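Local coordinates for protein alpha-1,4-endofucoidanase (Mariniflexile fucanivorans, PDB 6DLH) that hydrolyses alpha-1,4-fucosidic links inside fucoidan chains as a retaining endo-acting glycoside hydrolase of family GH107, and binds calcium, at residues Ser150-Ala155 with Ala170-Trp175; Asn271-Arg276 with His294-Ala299; Ser440-Glu445 with Thr479-Gly484; Phe709-Ser714 with Ala722-Asn727. One frame throughout, in Å; residues are numbered along the deposited sequence.

Contact 1 of 4, residues Ser150-Ala155 with Ala170-Trp175; sequences SYNLLA and ARWMEW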
loop_
_atom_site.group_PDB
_atom_site.type_symbol
_atom_site.label_atom_id
_atom_site.label_comp_id
_atom_site.label_asym_id
_atom_site.label_seq_id
_atom_site.Cartn_x
_atom_site.Cartn_y
_atom_site.Cartn_z
ATOM N N SER A 150 10.531 -13.088 -1.575
ATOM C CA SER A 150 11.780 -13.574 -1.009
ATOM C C SER A 150 12.990 -13.055 -1.785
ATOM O O SER A 150 14.061 -12.912 -1.202
ATOM C CB SER A 150 11.780 -15.081 -0.919
ATOM O OG SER A 150 10.890 -15.525 0.098
ATOM N N TYR A 151 12.803 -12.774 -3.083
ATOM C CA TYR A 151 13.853 -12.286 -3.966
ATOM C C TYR A 151 14.237 -10.853 -3.603
ATOM O O TYR A 151 15.321 -10.404 -3.962
ATOM C CB TYR A 151 13.424 -12.336 -5.435
ATOM C CG TYR A 151 13.653 -13.657 -6.126
ATOM C CD1 TYR A 151 14.872 -13.962 -6.718
ATOM C CD2 TYR A 151 12.648 -14.610 -6.191
ATOM C CE1 TYR A 151 15.086 -15.181 -7.349
ATOM C CE2 TYR A 151 12.845 -15.830 -6.821
ATOM C CZ TYR A 151 14.069 -16.122 -7.400
ATOM O OH TYR A 151 14.254 -17.327 -8.020
ATOM N N ASN A 152 13.319 -10.140 -2.934
ATOM C CA ASN A 152 13.561 -8.828 -2.352
ATOM C C ASN A 152 14.275 -7.925 -3.361
ATOM O O ASN A 152 13.810 -7.784 -4.490
ATOM C CB ASN A 152 14.134 -8.947 -0.936
ATOM C CG ASN A 152 15.528 -9.540 -0.892
ATOM O OD1 ASN A 152 16.514 -8.841 -1.132
ATOM N ND2 ASN A 152 15.621 -10.824 -0.582
ATOM N N LEU A 153 15.418 -7.349 -2.962
ATOM C CA LEU A 153 16.124 -6.348 -3.753
ATOM C C LEU A 153 16.900 -6.972 -4.917
ATOM O O LEU A 153 17.271 -6.267 -5.857
ATOM C CB LEU A 153 17.028 -5.521 -2.830
ATOM C CG LEU A 153 16.296 -4.608 -1.842
ATOM C CD1 LEU A 153 17.202 -4.197 -0.694
ATOM C CD2 LEU A 153 15.717 -3.383 -2.541
ATOM N N LEU A 154 17.118 -8.292 -4.875
ATOM C CA LEU A 154 17.772 -8.998 -5.970
ATOM C C LEU A 154 16.870 -8.999 -7.201
ATOM O O LEU A 154 15.665 -8.772 -7.095
ATOM C CB LEU A 154 18.109 -10.430 -5.543
ATOM C CG LEU A 154 19.313 -10.602 -4.616
ATOM C CD1 LEU A 154 20.383 -9.547 -4.874
ATOM C CD2 LEU A 154 18.898 -10.593 -3.155
ATOM N N ALA A 155 17.472 -9.258 -8.365
ATOM C CA ALA A 155 16.736 -9.358 -9.614
ATOM C C ALA A 155 16.375 -10.817 -9.885
ATOM O O ALA A 155 17.247 -11.681 -9.927
ATOM C CB ALA A 155 17.547 -8.771 -10.743
ATOM N N ALA A 170 21.625 -4.052 -8.993
ATOM C CA ALA A 170 23.069 -3.870 -9.066
ATOM C C ALA A 170 23.577 -3.144 -7.822
ATOM O O ALA A 170 24.460 -3.647 -7.128
ATOM C CB ALA A 170 23.436 -3.133 -10.335
ATOM N N ARG A 171 22.975 -1.984 -7.522
ATOM C CA ARG A 171 23.471 -1.104 -6.476
ATOM C C ARG A 171 23.314 -1.743 -5.099
ATOM O O ARG A 171 24.116 -1.478 -4.202
ATOM C CB ARG A 171 22.812 0.278 -6.544
ATOM C CG ARG A 171 23.211 1.104 -7.758
ATOM C CD ARG A 171 22.583 2.485 -7.734
ATOM N NE ARG A 171 22.570 3.117 -9.046
ATOM C CZ ARG A 171 21.913 4.235 -9.347
ATOM N NH1 ARG A 171 21.993 4.741 -10.567
ATOM N NH2 ARG A 171 21.174 4.844 -8.435
ATOM N N TRP A 172 22.270 -2.562 -4.925
ATOM C CA TRP A 172 22.060 -3.234 -3.651
ATOM C C TRP A 172 23.221 -4.182 -3.368
ATOM O O TRP A 172 23.765 -4.182 -2.265
ATOM C CB TRP A 172 20.716 -3.978 -3.620
ATOM C CG TRP A 172 20.627 -5.023 -2.547
ATOM C CD1 TRP A 172 20.471 -6.367 -2.724
ATOM C CD2 TRP A 172 20.707 -4.819 -1.124
ATOM N NE1 TRP A 172 20.424 -7.010 -1.515
ATOM C CE2 TRP A 172 20.574 -6.088 -0.515
ATOM C CE3 TRP A 172 20.860 -3.695 -0.303
ATOM C CZ2 TRP A 172 20.589 -6.259 0.868
ATOM C CZ3 TRP A 172 20.887 -3.868 1.066
ATOM C CH2 TRP A 172 20.751 -5.133 1.642
ATOM N N MET A 173 23.557 -5.002 -4.375
ATOM C CA MET A 173 24.686 -5.918 -4.309
ATOM C C MET A 173 25.967 -5.115 -4.076
ATOM O O MET A 173 26.757 -5.453 -3.197
ATOM C CB MET A 173 24.804 -6.729 -5.605
ATOM C CG MET A 173 23.831 -7.899 -5.703
ATOM S SD MET A 173 23.527 -8.334 -7.437
ATOM C CE MET A 173 23.305 -10.105 -7.314
ATOM N N GLU A 174 26.129 -4.026 -4.846
ATOM C CA GLU A 174 27.249 -3.105 -4.717
ATOM C C GLU A 174 27.406 -2.672 -3.261
ATOM O O GLU A 174 28.497 -2.765 -2.703
ATOM C CB GLU A 174 27.053 -1.881 -5.613
ATOM C CG GLU A 174 28.345 -1.346 -6.199
ATOM C CD GLU A 174 28.814 -2.128 -7.416
ATOM O OE1 GLU A 174 29.778 -2.908 -7.278
ATOM O OE2 GLU A 174 28.205 -1.962 -8.498
ATOM N N TRP A 175 26.303 -2.216 -2.650
ATOM C CA TRP A 175 26.319 -1.744 -1.274
ATOM C C TRP A 175 26.787 -2.854 -0.336
ATOM O O TRP A 175 27.347 -2.582 0.726
ATOM C CB TRP A 175 24.942 -1.209 -0.851
ATOM C CG TRP A 175 24.900 -0.739 0.575
ATOM C CD1 TRP A 175 25.154 0.526 1.018
ATOM C CD2 TRP A 175 24.621 -1.524 1.753
ATOM N NE1 TRP A 175 25.044 0.585 2.382
ATOM C CE2 TRP A 175 24.717 -0.656 2.863
ATOM C CE3 TRP A 175 24.289 -2.865 1.984
ATOM C CZ2 TRP A 175 24.493 -1.081 4.172
ATOM C CZ3 TRP A 175 24.066 -3.288 3.278
ATOM C CH2 TRP A 175 24.167 -2.406 4.358
#
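Leu153 packs against one face of the Trp172 indole. Its CB lies over the five-membered ring, 3.7 Å from that ring's centroid and 20° off the normal, a CH-pi contact. Leu153 CD1 reaches further across the same indole and sits 3.6 Å from Trp172 CD2, near the middle of the ring system. The two side chains cross at about a right angle. Trp172 CG is anti to its backbone N (chi1 162°), which sets CG 3.6 Å from Leu153 CB. Leu154 takes the edge of the same ring. Its CD1 lies close to the indole plane, 3.8 Å from Trp172 CD1. The same methyl also meets Met173 CE at 3.8 Å, so Leu154 fills the corner between two successive helix residues.

A tight turn places the two leucines. Residues Tyr151 to Leu154 form a type II' beta turn, closed by a weak bond from Leu154 N to Tyr151 O. The Asn152 amide is bonded at both ends. Its OD1 accepts Leu153 N at 2.6 Å, with the donor above the carbonyl plane, and its ND2 donates to Ser150 O at 2.7 Å. Leu153 O is bonded in turn to Ser169 OG.

The contact is buried packing, away from the calcium sites. It joins the loop that leaves strand 143-149 of the parallel sheet to helix 168-176. Helix 198-216 closes in through Cys203 on Trp172 and Tyr200 on Met173, while Ile101 of helix 100-104 also touches Trp172.

Contact 2 of 4, residues Asn271-Arg276 with His294-Ala299; sequences NSVGDR and HPFGGA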
loop_
_atom_site.group_PDB
_atom_site.type_symbol
_atom_site.label_atom_id
_atom_site.label_comp_id
_atom_site.label_asym_id
_atom_site.label_seq_id
_atom_site.Cartn_x
_atom_site.Cartn_y
_atom_site.Cartn_z
ATOM N N ASN A 271 6.830 -22.510 -0.127
ATOM C CA ASN A 271 7.661 -23.575 -0.673
ATOM C C ASN A 271 6.830 -24.457 -1.607
ATOM O O ASN A 271 7.066 -25.665 -1.706
ATOM C CB ASN A 271 8.345 -24.393 0.427
ATOM C CG ASN A 271 9.348 -23.604 1.246
ATOM O OD1 ASN A 271 10.172 -22.874 0.696
ATOM N ND2 ASN A 271 9.269 -23.728 2.561
ATOM N N SER A 272 5.873 -23.834 -2.311
ATOM C CA SER A 272 5.062 -24.475 -3.337
ATOM C C SER A 272 3.866 -25.214 -2.739
ATOM O O SER A 272 3.807 -25.482 -1.537
ATOM C CB SER A 272 5.880 -25.379 -4.236
ATOM O OG SER A 272 6.818 -24.614 -4.980
ATOM N N VAL A 273 2.909 -25.534 -3.617
ATOM C CA VAL A 273 1.714 -26.279 -3.254
ATOM C C VAL A 273 2.115 -27.703 -2.858
ATOM O O VAL A 273 3.143 -28.211 -3.302
ATOM C CB VAL A 273 0.688 -26.262 -4.406
ATOM C CG1 VAL A 273 1.150 -27.064 -5.624
ATOM C CG2 VAL A 273 -0.696 -26.701 -3.951
ATOM N N GLY A 274 1.304 -28.334 -2.000
ATOM C CA GLY A 274 1.525 -29.720 -1.620
ATOM C C GLY A 274 1.022 -30.707 -2.672
ATOM O O GLY A 274 1.220 -30.509 -3.866
ATOM N N ASP A 275 0.328 -31.747 -2.201
ATOM C CA ASP A 275 0.021 -32.930 -2.988
ATOM C C ASP A 275 -1.479 -33.222 -2.936
ATOM O O ASP A 275 -2.061 -33.323 -1.855
ATOM C CB ASP A 275 0.852 -34.108 -2.469
ATOM C CG ASP A 275 0.532 -35.457 -3.091
ATOM O OD1 ASP A 275 -0.070 -35.490 -4.189
ATOM O OD2 ASP A 275 0.900 -36.473 -2.472
ATOM N N ARG A 276 -2.085 -33.392 -4.121
ATOM C CA ARG A 276 -3.500 -33.710 -4.263
ATOM C C ARG A 276 -3.793 -35.114 -3.733
ATOM O O ARG A 276 -4.944 -35.442 -3.452
ATOM C CB ARG A 276 -3.923 -33.624 -5.735
ATOM C CG ARG A 276 -3.553 -34.847 -6.564
ATOM C CD ARG A 276 -3.761 -34.657 -8.058
ATOM N NE ARG A 276 -3.418 -35.864 -8.803
ATOM C CZ ARG A 276 -2.185 -36.194 -9.182
ATOM N NH1 ARG A 276 -1.192 -35.327 -9.050
ATOM N NH2 ARG A 276 -1.948 -37.397 -9.675
ATOM N N HIS A 294 -0.525 -21.617 -0.862
ATOM C CA HIS A 294 -0.781 -21.280 -2.253
ATOM C C HIS A 294 -1.709 -22.341 -2.852
ATOM O O HIS A 294 -1.537 -23.531 -2.594
ATOM C CB HIS A 294 0.569 -21.219 -2.969
ATOM C CG HIS A 294 0.557 -20.622 -4.333
ATOM N ND1 HIS A 294 0.205 -21.353 -5.460
ATOM C CD2 HIS A 294 0.931 -19.398 -4.773
ATOM C CE1 HIS A 294 0.326 -20.591 -6.529
ATOM N NE2 HIS A 294 0.774 -19.391 -6.136
ATOM N N PRO A 295 -2.734 -21.962 -3.648
ATOM C CA PRO A 295 -3.614 -22.951 -4.272
ATOM C C PRO A 295 -2.941 -23.771 -5.374
ATOM O O PRO A 295 -1.911 -23.380 -5.915
ATOM C CB PRO A 295 -4.771 -22.110 -4.837
ATOM C CG PRO A 295 -4.202 -20.721 -4.998
ATOM C CD PRO A 295 -3.128 -20.578 -3.940
ATOM N N PHE A 296 -3.543 -24.919 -5.700
ATOM C CA PHE A 296 -3.150 -25.680 -6.870
ATOM C C PHE A 296 -3.501 -24.888 -8.129
ATOM O O PHE A 296 -4.432 -24.084 -8.124
ATOM C CB PHE A 296 -3.884 -27.018 -6.885
ATOM C CG PHE A 296 -3.489 -27.974 -5.790
ATOM C CD1 PHE A 296 -2.486 -28.911 -6.002
ATOM C CD2 PHE A 296 -4.136 -27.956 -4.562
ATOM C CE1 PHE A 296 -2.139 -29.807 -5.000
ATOM C CE2 PHE A 296 -3.787 -28.849 -3.562
ATOM C CZ PHE A 296 -2.783 -29.770 -3.777
ATOM N N GLY A 297 -2.756 -25.142 -9.209
ATOM C CA GLY A 297 -2.963 -24.449 -10.470
ATOM C C GLY A 297 -2.022 -23.256 -10.602
ATOM O O GLY A 297 -1.479 -22.766 -9.618
ATOM N N GLY A 298 -1.821 -22.788 -11.832
ATOM C CA GLY A 298 -0.830 -21.743 -12.022
ATOM C C GLY A 298 -1.438 -20.353 -11.871
ATOM O O GLY A 298 -2.122 -20.053 -10.888
ATOM N N ALA A 299 -1.154 -19.514 -12.868
ATOM C CA ALA A 299 -1.810 -18.231 -13.016
ATOM C C ALA A 299 -3.256 -18.488 -13.426
ATOM O O ALA A 299 -3.604 -19.588 -13.855
ATOM C CB ALA A 299 -1.075 -17.406 -14.049
HETATM O O HOH W 1 2.272 -22.488 -0.660
#
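Val273 reaches across to Phe296 and to the backbone before it. Its CB lies 4.0 Å from His294 O. From there the two methyls part. CG2 is anti to the backbone N and does most of the touching. It stands over the centre of the Phe296 ring, 3.4 Å from the centroid and 6° off the normal, a nearly upright CH-pi contact. The same methyl lies 3.5 Å from His294 O, so it fills the angle between ring and backbone. CG1 sits between the backbone N and the carbonyl carbon (chi1 68°) and makes a looser approach, 4.1 Å from Phe296 CD1.

Both segments belong to the long loop between strand 266-269, an outermost strand of the parallel sheet, and helix 307-321. The contact joins two parts of that loop, and Asn312 of the helix accepts Phe296 N through its OD1.

The backbone of 274-276 curls round the far end of the phenyl ring. Gly274 O is 3.6 Å from Phe296 CE1, and Asp275 C lies at the ring edge, 3.8 Å from Phe296 CZ. A water bridges the backbones nearby: it accepts His294 N at 2.9 Å and donates weakly to Ser272 O. His294 ND1 donates to Pro295 O in the carbonyl plane, on a lone pair, though the bond is bent and the oxygen lies out of the imidazole plane. The imidazole also meets the ring of Trp351.

Contact 3 of 4, residues Ser440-Glu445 with Thr479-Gly484; sequences SHNLVE and TWTLSG
Segments 440-444 and 479-484 run antiparallel, their axes 4.5 Å apart at closest, with 154° between their directions. Strands 439-444 and 479-484 are neighbours in a three-stranded antiparallel sheet of a putative Ig domain, with 479-484 in the middle and 471-476 beyond it. Two hydrogen-bonded pairs, His441 with Leu482 and Leu443 with Trp480, each make both backbone bonds. The shortest is Leu443 N to Trp480 O, 2.7 Å.

His441, Leu443, Trp480 and Leu482 share one face. Leu443 and Trp480 both rest on Leu460 of strand 459-464 there. Leu443 CD1 comes only loosely to Leu482 CD1, at 4.5 Å.

Ser440, Asn442, Val444, Thr479, Thr481 and Ser483 line the other face. Asn442 and Thr481 lie side by side and point the same way. Asn442 CG is anti to the carbonyl carbon (chi1 -68°), which leaves CG 3.8 Å from Thr479 CG2. Thr481 CG2 packs 3.7 Å from Ser440 OG. Besides a hydrogen bond with Thr475 OG1 of strand 471-476, Thr481 OG1 donates to Asn442 OD1 at 2.8 Å, from 43° above the amide carbonyl plane.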
loop_
_atom_site.group_PDB
_atom_site.type_symbol
_atom_site.label_atom_id
_atom_site.label_comp_id
_atom_site.label_asym_id
_atom_site.label_seq_id
_atom_site.Cartn_x
_atom_site.Cartn_y
_atom_site.Cartn_z
ATOM N N SER A 440 -16.282 10.207 25.470
ATOM C CA SER A 440 -17.525 9.614 24.991
ATOM C C SER A 440 -17.288 8.669 23.810
ATOM O O SER A 440 -16.824 9.096 22.755
ATOM C CB SER A 440 -18.514 10.682 24.627
ATOM O OG SER A 440 -19.832 10.177 24.718
ATOM N N HIS A 441 -17.656 7.391 23.986
ATOM C CA HIS A 441 -17.582 6.400 22.920
ATOM C C HIS A 441 -18.762 5.435 22.987
ATOM O O HIS A 441 -19.071 4.886 24.042
ATOM C CB HIS A 441 -16.247 5.641 22.944
ATOM C CG HIS A 441 -16.101 4.672 21.814
ATOM N ND1 HIS A 441 -15.700 5.064 20.550
ATOM C CD2 HIS A 441 -16.305 3.337 21.747
ATOM C CE1 HIS A 441 -15.668 4.013 19.753
ATOM N NE2 HIS A 441 -16.036 2.944 20.464
ATOM N N ASN A 442 -19.397 5.227 21.829
ATOM C CA ASN A 442 -20.540 4.337 21.694
ATOM C C ASN A 442 -20.075 2.940 21.276
ATOM O O ASN A 442 -19.161 2.797 20.474
ATOM C CB ASN A 442 -21.544 4.901 20.687
ATOM C CG ASN A 442 -22.229 6.161 21.177
ATOM O OD1 ASN A 442 -22.148 6.493 22.361
ATOM N ND2 ASN A 442 -22.908 6.866 20.284
ATOM N N LEU A 443 -20.721 1.913 21.836
ATOM C CA LEU A 443 -20.582 0.534 21.389
ATOM C C LEU A 443 -21.959 0.063 20.932
ATOM O O LEU A 443 -22.946 0.247 21.649
ATOM C CB LEU A 443 -20.048 -0.337 22.532
ATOM C CG LEU A 443 -18.606 -0.088 22.977
ATOM C CD1 LEU A 443 -18.190 -1.121 24.007
ATOM C CD2 LEU A 443 -17.630 -0.116 21.803
ATOM N N VAL A 444 -22.027 -0.494 19.716
ATOM C CA VAL A 444 -23.316 -0.603 19.049
ATOM C C VAL A 444 -23.610 -2.062 18.708
ATOM O O VAL A 444 -22.787 -2.738 18.094
ATOM C CB VAL A 444 -23.387 0.322 17.816
ATOM C CG1 VAL A 444 -24.715 0.206 17.075
ATOM C CG2 VAL A 444 -23.114 1.770 18.199
ATOM N N GLU A 445 -24.785 -2.528 19.146
ATOM C CA GLU A 445 -25.284 -3.853 18.823
ATOM C C GLU A 445 -25.381 -3.994 17.303
ATOM O O GLU A 445 -25.915 -3.120 16.615
ATOM C CB GLU A 445 -26.626 -4.083 19.520
ATOM C CG GLU A 445 -27.117 -5.518 19.429
ATOM C CD GLU A 445 -28.523 -5.781 19.947
ATOM O OE1 GLU A 445 -29.216 -4.809 20.328
ATOM O OE2 GLU A 445 -28.924 -6.962 19.980
ATOM N N THR A 479 -27.436 0.759 21.841
ATOM C CA THR A 479 -26.230 1.565 21.949
ATOM C C THR A 479 -25.853 1.748 23.417
ATOM O O THR A 479 -26.654 2.229 24.217
ATOM C CB THR A 479 -26.389 2.913 21.240
ATOM O OG1 THR A 479 -26.683 2.618 19.874
ATOM C CG2 THR A 479 -25.151 3.780 21.332
ATOM N N TRP A 480 -24.626 1.342 23.755
ATOM C CA TRP A 480 -24.041 1.639 25.052
ATOM C C TRP A 480 -22.985 2.725 24.875
ATOM O O TRP A 480 -22.369 2.830 23.815
ATOM C CB TRP A 480 -23.473 0.372 25.706
ATOM C CG TRP A 480 -24.542 -0.498 26.297
ATOM C CD1 TRP A 480 -24.902 -0.583 27.612
ATOM C CD2 TRP A 480 -25.422 -1.388 25.583
ATOM N NE1 TRP A 480 -25.937 -1.466 27.767
ATOM C CE2 TRP A 480 -26.280 -1.975 26.542
ATOM C CE3 TRP A 480 -25.571 -1.746 24.234
ATOM C CZ2 TRP A 480 -27.264 -2.903 26.192
ATOM C CZ3 TRP A 480 -26.544 -2.662 23.889
ATOM C CH2 TRP A 480 -27.376 -3.236 24.858
ATOM N N THR A 481 -22.810 3.543 25.918
ATOM C CA THR A 481 -21.882 4.661 25.890
ATOM C C THR A 481 -20.968 4.589 27.106
ATOM O O THR A 481 -21.428 4.424 28.233
ATOM C CB THR A 481 -22.631 5.998 25.851
ATOM O OG1 THR A 481 -23.540 5.909 24.755
ATOM C CG2 THR A 481 -21.723 7.198 25.676
ATOM N N LEU A 482 -19.667 4.685 26.832
ATOM C CA LEU A 482 -18.636 4.901 27.828
ATOM C C LEU A 482 -18.370 6.402 27.854
ATOM O O LEU A 482 -17.953 6.976 26.843
ATOM C CB LEU A 482 -17.381 4.143 27.386
ATOM C CG LEU A 482 -17.271 2.681 27.816
ATOM C CD1 LEU A 482 -18.445 1.848 27.316
ATOM C CD2 LEU A 482 -15.952 2.092 27.335
ATOM N N SER A 483 -18.653 7.033 29.001
ATOM C CA SER A 483 -18.505 8.476 29.095
ATOM C C SER A 483 -18.133 8.911 30.509
ATOM O O SER A 483 -18.280 8.159 31.471
ATOM C CB SER A 483 -19.725 9.213 28.565
ATOM O OG SER A 483 -20.842 9.063 29.430
ATOM N N GLY A 484 -17.660 10.157 30.585
ATOM C CA GLY A 484 -17.180 10.803 31.793
ATOM C C GLY A 484 -16.182 11.898 31.429
ATOM O O GLY A 484 -15.971 12.170 30.247
#

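Contact 4 of 4, residues Phe709-Ser714 with Ala722-Asn727; sequences FTFNLS and AEILIN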
loop_
_atom_site.group_PDB
_atom_site.type_symbol
_atom_site.label_atom_id
_atom_site.label_comp_id
_atom_site.label_asym_id
_atom_site.label_seq_id
_atom_site.Cartn_x
_atom_site.Cartn_y
_atom_site.Cartn_z
ATOM N N PHE A 709 10.412 21.682 -43.334
ATOM C CA PHE A 709 9.231 22.505 -43.125
ATOM C C PHE A 709 9.572 23.652 -42.180
ATOM O O PHE A 709 10.540 23.575 -41.429
ATOM C CB PHE A 709 8.093 21.685 -42.508
ATOM C CG PHE A 709 7.674 20.469 -43.296
ATOM C CD1 PHE A 709 8.364 19.269 -43.173
ATOM C CD2 PHE A 709 6.587 20.521 -44.156
ATOM C CE1 PHE A 709 7.979 18.152 -43.898
ATOM C CE2 PHE A 709 6.205 19.402 -44.882
ATOM C CZ PHE A 709 6.899 18.220 -44.750
ATOM N N THR A 710 8.763 24.715 -42.215
ATOM C CA THR A 710 8.931 25.795 -41.257
ATOM C C THR A 710 7.576 26.103 -40.619
ATOM O O THR A 710 6.544 26.077 -41.291
ATOM C CB THR A 710 9.648 27.010 -41.876
ATOM O OG1 THR A 710 8.759 27.677 -42.775
ATOM C CG2 THR A 710 10.931 26.651 -42.597
ATOM N N PHE A 711 7.598 26.388 -39.314
ATOM C CA PHE A 711 6.376 26.634 -38.567
ATOM C C PHE A 711 6.550 27.875 -37.700
ATOM O O PHE A 711 7.628 28.131 -37.173
ATOM C CB PHE A 711 5.971 25.397 -37.751
ATOM C CG PHE A 711 5.408 24.256 -38.566
ATOM C CD1 PHE A 711 6.238 23.276 -39.094
ATOM C CD2 PHE A 711 4.044 24.165 -38.821
ATOM C CE1 PHE A 711 5.719 22.230 -39.845
ATOM C CE2 PHE A 711 3.527 23.121 -39.578
ATOM C CZ PHE A 711 4.367 22.156 -40.093
ATOM N N ASN A 712 5.467 28.637 -37.553
ATOM C CA ASN A 712 5.546 29.879 -36.808
ATOM C C ASN A 712 4.700 29.773 -35.543
ATOM O O ASN A 712 3.575 29.280 -35.579
ATOM C CB ASN A 712 5.271 31.107 -37.684
ATOM C CG ASN A 712 5.315 32.399 -36.896
ATOM O OD1 ASN A 712 6.341 33.077 -36.859
ATOM N ND2 ASN A 712 4.218 32.731 -36.231
ATOM N N LEU A 713 5.273 30.280 -34.445
ATOM C CA LEU A 713 4.716 30.212 -33.107
ATOM C C LEU A 713 4.599 31.639 -32.569
ATOM O O LEU A 713 5.616 32.296 -32.356
ATOM C CB LEU A 713 5.710 29.360 -32.311
ATOM C CG LEU A 713 5.415 29.114 -30.834
ATOM C CD1 LEU A 713 4.151 28.283 -30.651
ATOM C CD2 LEU A 713 6.606 28.424 -30.189
ATOM N N SER A 714 3.366 32.119 -32.335
ATOM C CA SER A 714 3.131 33.555 -32.436
ATOM C C SER A 714 2.624 34.235 -31.161
ATOM O O SER A 714 2.816 35.440 -31.019
ATOM C CB SER A 714 2.254 33.890 -33.618
ATOM O OG SER A 714 0.881 33.673 -33.315
ATOM N N ALA A 722 10.510 27.917 -36.419
ATOM C CA ALA A 722 11.414 26.788 -36.296
ATOM C C ALA A 722 11.328 25.943 -37.563
ATOM O O ALA A 722 10.359 26.050 -38.320
ATOM C CB ALA A 722 11.055 25.984 -35.066
ATOM N N GLU A 723 12.356 25.112 -37.776
ATOM C CA GLU A 723 12.363 24.119 -38.840
ATOM C C GLU A 723 11.984 22.747 -38.269
ATOM O O GLU A 723 12.472 22.352 -37.208
ATOM C CB GLU A 723 13.744 24.078 -39.494
ATOM C CG GLU A 723 13.885 22.979 -40.529
ATOM C CD GLU A 723 15.275 22.800 -41.113
ATOM O OE1 GLU A 723 16.108 23.700 -40.936
ATOM O OE2 GLU A 723 15.520 21.754 -41.744
ATOM N N ILE A 724 11.109 22.031 -38.990
ATOM C CA ILE A 724 10.785 20.634 -38.727
ATOM C C ILE A 724 11.296 19.790 -39.896
ATOM O O ILE A 724 10.989 20.079 -41.049
ATOM C CB ILE A 724 9.266 20.455 -38.498
ATOM C CG1 ILE A 724 8.823 20.895 -37.097
ATOM C CG2 ILE A 724 8.838 19.020 -38.773
ATOM C CD1 ILE A 724 8.809 22.388 -36.864
ATOM N N LEU A 725 12.063 18.738 -39.580
ATOM C CA LEU A 725 12.754 17.908 -40.557
ATOM C C LEU A 725 12.318 16.452 -40.378
ATOM O O LEU A 725 12.570 15.848 -39.336
ATOM C CB LEU A 725 14.259 18.077 -40.320
ATOM C CG LEU A 725 15.202 17.194 -41.142
ATOM C CD1 LEU A 725 15.332 17.716 -42.565
ATOM C CD2 LEU A 725 16.578 17.127 -40.491
ATOM N N ILE A 726 11.643 15.904 -41.399
ATOM C CA ILE A 726 11.180 14.523 -41.412
ATOM C C ILE A 726 11.814 13.805 -42.599
ATOM O O ILE A 726 11.639 14.222 -43.745
ATOM C CB ILE A 726 9.641 14.437 -41.501
ATOM C CG1 ILE A 726 8.941 15.078 -40.301
ATOM C CG2 ILE A 726 9.198 12.995 -41.698
ATOM C CD1 ILE A 726 7.490 15.425 -40.553
ATOM N N ASN A 727 12.522 12.711 -42.308
ATOM C CA ASN A 727 12.983 11.784 -43.328
ATOM C C ASN A 727 11.846 10.833 -43.702
ATOM O O ASN A 727 11.297 10.147 -42.841
ATOM C CB ASN A 727 14.200 10.990 -42.851
ATOM C CG ASN A 727 14.815 10.169 -43.962
ATOM O OD1 ASN A 727 14.370 10.246 -45.103
ATOM N ND2 ASN A 727 15.838 9.393 -43.645
#
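The Phe709 ring turns an edge to the neighbouring strand. Ile724 O lies in the ring plane at that edge, 3.5 Å from Phe709 CD1. One atom further round the same side, Phe709 CE1 lies 4.3 Å from Ile726 CD1. The Phe711 ring meets Ile724 instead. Ile724 CD1 touches Phe711 CD1 at 3.5 Å. These two side chains cross at about a right angle. Ile724 CG1 is anti to its carbonyl carbon (chi1 -78°) and itself lies 4.0 Å from Phe711 CD1. Ile724 CB sits 4.4 Å from Phe709 CB, so this isoleucine packs on both phenylalanines.

The strands 705-713 and 720-729 form a beta hairpin within a putative Ig domain. They are the two inner strands of a four-stranded mixed sheet, flanked by 674-678 and 642-649. The side chains of Phe709, Phe711, Ala722 and Ile724 lie on one buried face. Phe711 continues onto Ile674 and Lys676 of one flanking strand, and Ile724 onto Leu645 of the other.

Phe709 with Ile724 and Phe711 with Ala722 are hydrogen-bonded pairs, each with two backbone bonds. Ile724 N reaches Phe709 O at 2.9 Å from above the carbonyl plane, 43° out of it. That oxygen also receives Glu723 CA at 3.2 Å in a CA-H...O contact.

Thr710 and Glu723 point to the opposite face. Thr710 OG1 is hydrogen-bonded to Thr677 OG1 and Ser678 OG, while Glu723 CG packs 3.5 Å from Phe709 O.

Contacts 1 and 2 each involve a loop that leaves a strand of the seven-stranded parallel sheet. Their centres are 27 Å apart, and their nearest atoms are about 7 Å apart without touching. Contacts 3 and 4 belong to two different putative Ig domains. They lie on opposite sides of the chain's centre, 72 Å between centres. All four follow one another in series along the chain. Of the calcium sites, one is close to contact 2, where Gly274 is about 8 Å from the side chain of the ligand Phe327. In contact 3 the Trp480 side chain is about 9 Å from that of the calcium ligand Asp502 and about 14 Å from the ion. Contacts 1 and 4 lie away from the annotated sites.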